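Local atomic coordinates of selenium-binding protein (Sulfolobus tokodaii, PDB entry 2ECE), a protein that is of unknown function but belongs to the selenium-binding protein family, a beta-propeller family, and may bind selenium. Residues 111-114 with 119-122; 43-48 with 98-103. All blocks are in the same frame, centred on the assembly; numbering follows the deposited sequence.

Contact 1: 111-114 with 119-122; sequences IDTK and EPKI
Asp112 and Lys121 hold this contact together with a pair of backbone hydrogen bonds. Asp112 N donates to Lys121 O at 2.9 Å, and Lys121 N returns a bond to Asp112 O at 3.0 Å. They form the hydrogen-bonded pair next to the loop of a beta hairpin, built from strands 108-112 and 121-126 of one propeller blade. The two bonds differ in direction. Lys121 N lies in the carbonyl plane of Asp112, whereas Asp112 N is tilted 27° from the carbonyl plane of Lys121. Asp112 O also receives a CA-H...O contact from Pro120 CA at 3.1 Å.

Where the strand ends, the Asp112 side chain closes an Asx turn. Its CG stands anti to the backbone N (chi1 -164°), which carries OD1 back over the following residues. There Asp112 OD1 accepts from Lys114 N at 2.9 Å. The N-H meets OD1 from above the carboxylate plane. Arg96, just ahead of the neighbouring strand 97-101, forms a salt bridge with OD1 through NE and accepts a hydrogen bond from Thr113 OG1 through its backbone O. The turn is thus tied to the rest of the sheet.

On the other face of the hairpin the contact is apolar. Ile111 and Ile122 make the non-hydrogen-bonded pair, and their CG1 atoms are 4.0 Å apart. This face packs against strand 60-65 of another blade: both isoleucines touch Val64, and Pro120 touches His62. The two branches of Ile111 divide the work. CG1 lies beside the backbone N and faces Ile122. CG2 points the other way along the strand and presses on the proline ring, with Ile111 CG2 3.5 Å from Pro120 CB.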
loop_
_atom_site.group_PDB
_atom_site.type_symbol
_atom_site.label_atom_id
_atom_site.label_comp_id
_atom_site.label_asym_id
_atom_site.label_seq_id
_atom_site.Cartn_x
_atom_site.Cartn_y
_atom_site.Cartn_z
ATOM N N ILE A 111 -4.407 -5.205 17.162
ATOM C CA ILE A 111 -5.637 -4.518 17.538
ATOM C C ILE A 111 -6.890 -5.341 17.245
ATOM O O ILE A 111 -7.200 -5.646 16.093
ATOM C CB ILE A 111 -5.700 -3.142 16.829
ATOM C CG1 ILE A 111 -4.444 -2.341 17.184
ATOM C CG2 ILE A 111 -6.950 -2.373 17.251
ATOM C CD1 ILE A 111 -4.297 -1.034 16.438
ATOM N N ASP A 112 -7.606 -5.689 18.311
ATOM C CA ASP A 112 -8.817 -6.501 18.240
ATOM C C ASP A 112 -10.032 -5.681 17.798
ATOM O O ASP A 112 -10.337 -4.649 18.392
ATOM C CB ASP A 112 -9.083 -7.109 19.623
ATOM C CG ASP A 112 -10.064 -8.270 19.584
ATOM O OD1 ASP A 112 -10.698 -8.498 18.530
ATOM O OD2 ASP A 112 -10.205 -8.956 20.619
ATOM N N THR A 113 -10.726 -6.141 16.762
ATOM C CA THR A 113 -11.908 -5.437 16.273
ATOM C C THR A 113 -13.215 -6.045 16.794
ATOM O O THR A 113 -14.307 -5.630 16.388
ATOM C CB THR A 113 -11.964 -5.428 14.736
ATOM O OG1 THR A 113 -12.006 -6.774 14.247
ATOM C CG2 THR A 113 -10.752 -4.707 14.166
ATOM N N LYS A 114 -13.104 -7.030 17.684
ATOM C CA LYS A 114 -14.283 -7.669 18.260
ATOM C C LYS A 114 -14.308 -7.443 19.773
ATOM O O LYS A 114 -13.259 -7.316 20.406
ATOM C CB LYS A 114 -14.285 -9.177 17.953
ATOM C CG LYS A 114 -14.440 -9.498 16.465
ATOM C CD LYS A 114 -14.554 -10.994 16.208
ATOM C CE LYS A 114 -14.543 -11.308 14.708
ATOM N NZ LYS A 114 -15.664 -10.656 13.970
ATOM N N GLU A 119 -15.140 0.173 17.827
ATOM C CA GLU A 119 -14.209 0.554 18.884
ATOM C C GLU A 119 -13.167 -0.528 19.111
ATOM O O GLU A 119 -13.224 -1.262 20.100
ATOM C CB GLU A 119 -14.944 0.828 20.201
ATOM C CG GLU A 119 -14.048 1.499 21.233
ATOM C CD GLU A 119 -14.794 1.960 22.471
ATOM O OE1 GLU A 119 -16.021 2.190 22.384
ATOM O OE2 GLU A 119 -14.145 2.112 23.529
ATOM N N PRO A 120 -12.196 -0.641 18.191
ATOM C CA PRO A 120 -11.136 -1.649 18.301
ATOM C C PRO A 120 -10.253 -1.312 19.498
ATOM O O PRO A 120 -10.168 -0.151 19.891
ATOM C CB PRO A 120 -10.375 -1.503 16.980
ATOM C CG PRO A 120 -11.369 -0.807 16.058
ATOM C CD PRO A 120 -12.023 0.171 16.975
ATOM N N LYS A 121 -9.602 -2.320 20.071
ATOM C CA LYS A 121 -8.723 -2.100 21.217
ATOM C C LYS A 121 -7.390 -2.817 21.039
ATOM O O LYS A 121 -7.350 -3.939 20.546
ATOM C CB LYS A 121 -9.391 -2.600 22.505
ATOM C CG LYS A 121 -10.566 -1.754 22.994
ATOM C CD LYS A 121 -11.211 -2.383 24.224
ATOM C CE LYS A 121 -12.324 -1.520 24.808
ATOM N NZ LYS A 121 -11.821 -0.267 25.440
ATOM N N ILE A 122 -6.303 -2.161 21.440
ATOM C CA ILE A 122 -4.979 -2.765 21.352
ATOM C C ILE A 122 -4.942 -3.845 22.423
ATOM O O ILE A 122 -5.149 -3.552 23.599
ATOM C CB ILE A 122 -3.864 -1.750 21.677
ATOM C CG1 ILE A 122 -3.911 -0.577 20.699
ATOM C CG2 ILE A 122 -2.504 -2.447 21.641
ATOM C CD1 ILE A 122 -2.968 0.554 21.082
#

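Contact 2: 43-48 with 98-103; sequences DFIAVV and LIVPGL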
loop_
_atom_site.group_PDB
_atom_site.type_symbol
_atom_site.label_atom_id
_atom_site.label_comp_id
_atom_site.label_asym_id
_atom_site.label_seq_id
_atom_site.Cartn_x
_atom_site.Cartn_y
_atom_site.Cartn_z
ATOM N N ASP A 43 0.808 8.284 16.898
ATOM C CA ASP A 43 0.078 8.009 15.670
ATOM C C ASP A 43 -1.155 7.240 16.148
ATOM O O ASP A 43 -1.251 6.908 17.332
ATOM C CB ASP A 43 0.935 7.164 14.721
ATOM C CG ASP A 43 2.172 7.907 14.238
ATOM O OD1 ASP A 43 2.259 9.134 14.476
ATOM O OD2 ASP A 43 3.050 7.278 13.609
ATOM N N PHE A 44 -2.092 6.957 15.250
ATOM C CA PHE A 44 -3.312 6.262 15.644
ATOM C C PHE A 44 -4.052 5.660 14.462
ATOM O O PHE A 44 -3.797 6.001 13.309
ATOM C CB PHE A 44 -4.260 7.238 16.358
ATOM C CG PHE A 44 -4.670 8.417 15.503
ATOM C CD1 PHE A 44 -5.877 8.405 14.799
ATOM C CD2 PHE A 44 -3.845 9.541 15.401
ATOM C CE1 PHE A 44 -6.261 9.496 14.010
ATOM C CE2 PHE A 44 -4.217 10.634 14.616
ATOM C CZ PHE A 44 -5.434 10.613 13.916
ATOM N N ILE A 45 -4.976 4.758 14.770
ATOM C CA ILE A 45 -5.810 4.132 13.753
ATOM C C ILE A 45 -7.157 4.820 13.889
ATOM O O ILE A 45 -7.751 4.835 14.971
ATOM C CB ILE A 45 -6.010 2.620 14.003
ATOM C CG1 ILE A 45 -4.734 1.852 13.643
ATOM C CG2 ILE A 45 -7.199 2.111 13.170
ATOM C CD1 ILE A 45 -4.449 1.791 12.148
ATOM N N ALA A 46 -7.633 5.409 12.803
ATOM C CA ALA A 46 -8.917 6.087 12.849
ATOM C C ALA A 46 -9.999 5.166 12.321
ATOM O O ALA A 46 -9.779 4.430 11.357
ATOM C CB ALA A 46 -8.865 7.357 12.021
ATOM N N VAL A 47 -11.160 5.198 12.970
ATOM C CA VAL A 47 -12.288 4.385 12.543
ATOM C C VAL A 47 -13.278 5.334 11.881
ATOM O O VAL A 47 -13.866 6.186 12.544
ATOM C CB VAL A 47 -12.973 3.687 13.735
ATOM C CG1 VAL A 47 -14.114 2.817 13.234
ATOM C CG2 VAL A 47 -11.959 2.838 14.495
ATOM N N VAL A 48 -13.445 5.191 10.571
ATOM C CA VAL A 48 -14.346 6.040 9.805
ATOM C C VAL A 48 -15.621 5.310 9.386
ATOM O O VAL A 48 -15.562 4.213 8.809
ATOM C CB VAL A 48 -13.647 6.584 8.537
ATOM C CG1 VAL A 48 -14.617 7.424 7.724
ATOM C CG2 VAL A 48 -12.438 7.424 8.933
ATOM N N LEU A 98 -6.246 -6.306 13.600
ATOM C CA LEU A 98 -5.509 -5.464 12.673
ATOM C C LEU A 98 -4.073 -5.599 13.174
ATOM O O LEU A 98 -3.815 -5.473 14.377
ATOM C CB LEU A 98 -5.951 -3.998 12.766
ATOM C CG LEU A 98 -7.366 -3.649 12.286
ATOM C CD1 LEU A 98 -7.614 -2.151 12.494
ATOM C CD2 LEU A 98 -7.518 -4.015 10.811
ATOM N N ILE A 99 -3.156 -5.886 12.255
ATOM C CA ILE A 99 -1.733 -6.035 12.553
ATOM C C ILE A 99 -1.143 -4.713 12.060
ATOM O O ILE A 99 -1.033 -4.492 10.852
ATOM C CB ILE A 99 -1.138 -7.219 11.753
ATOM C CG1 ILE A 99 -1.984 -8.474 11.982
ATOM C CG2 ILE A 99 0.295 -7.487 12.177
ATOM C CD1 ILE A 99 -2.034 -8.923 13.427
ATOM N N VAL A 100 -0.779 -3.840 13.002
ATOM C CA VAL A 100 -0.272 -2.505 12.694
ATOM C C VAL A 100 1.179 -2.265 13.095
ATOM O O VAL A 100 1.482 -2.077 14.271
ATOM C CB VAL A 100 -1.152 -1.443 13.392
ATOM C CG1 VAL A 100 -0.713 -0.035 12.985
ATOM C CG2 VAL A 100 -2.620 -1.690 13.044
ATOM N N PRO A 101 2.093 -2.228 12.109
ATOM C CA PRO A 101 3.508 -2.012 12.404
ATOM C C PRO A 101 3.960 -0.559 12.285
ATOM O O PRO A 101 3.320 0.257 11.616
ATOM C CB PRO A 101 4.193 -2.897 11.373
ATOM C CG PRO A 101 3.344 -2.619 10.151
ATOM C CD PRO A 101 1.917 -2.677 10.713
ATOM N N GLY A 102 5.074 -0.242 12.940
ATOM C CA GLY A 102 5.614 1.102 12.851
ATOM C C GLY A 102 6.706 1.079 11.798
ATOM O O GLY A 102 7.693 0.341 11.941
ATOM N N LEU A 103 6.543 1.861 10.733
ATOM C CA LEU A 103 7.549 1.893 9.674
ATOM C C LEU A 103 8.871 2.487 10.187
ATOM O O LEU A 103 9.931 2.223 9.622
ATOM C CB LEU A 103 7.033 2.687 8.467
ATOM C CG LEU A 103 7.955 2.820 7.247
ATOM C CD1 LEU A 103 8.397 1.454 6.740
ATOM C CD2 LEU A 103 7.210 3.576 6.154
#
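This is an apolar contact between two sheets. All three side chains that meet are buried, and the centre of the contact lies about 13 Å from the centre of the chain. No hydrogen bond crosses it. Strand 44-49 supplies Ile45, and strand 97-101 supplies Leu98 and Val100. The backbones stay well apart: the nearest CA atoms, those of Ile45 and Val100, are 8.7 Å from each other. Side chains alone bridge the gap.

Ile45 and Val100 point toward each other and meet tip to tip. Ile45 CD1 lies 4.0 Å from Val100 CG2. Val100 CG2 is also 4.2 Å from Ile45 CG1, so one valine branch meets two successive carbons of the isoleucine. Val100 has CG1 anti to its backbone N (chi1 -175°), and CG2 is the branch left beside that N, turned to Ile45. The second branch of Ile45 serves another partner. Ile45 CG2 comes within 4.3 Å of Leu98 CD1, a looser touch.

The two strands belong to successive blades of the beta-propeller. Strand 44-49 sits in the four-stranded sheet that joins strands 27-33 and 60-65 to 443-449, from near the C-terminus. Strand 97-101 lies inside the next sheet, between 77-78 and 108-112. Leu98 and Val100 face the first of these blades. Ile99 and Pro101 instead touch Val143 on strand 140-145 of the following blade.

Within its own sheet, Ile45 has a backbone hydrogen bond with Val64, and its side chain also touches Val64. Val100 touches Leu73 in the connection between the blades. The longer branch of Ile45 is bent at its second torsion (chi2 -71°), which sets CD1 against the valine methyl CG2.

The centres of the two contacts are about 11 Å apart, on the same side of the chain's centre. Along the chain they come in series: 43-48 and 98-103 first, then 111-114 and 119-122. Contact 1 lies within one propeller blade, and contact 2 joins that blade to the one before it. They share a sheet, where strands 97-101 and 108-112 are antiparallel neighbours. A probable hydrogen bond links them, with Ile111 O 2.7 Å from Leu98 N. Packing continues between them through Ile111 on Val100 and Pro120 on Val47. The hairpin of contact 1 thus extends the same inter-blade interface toward the outer strand.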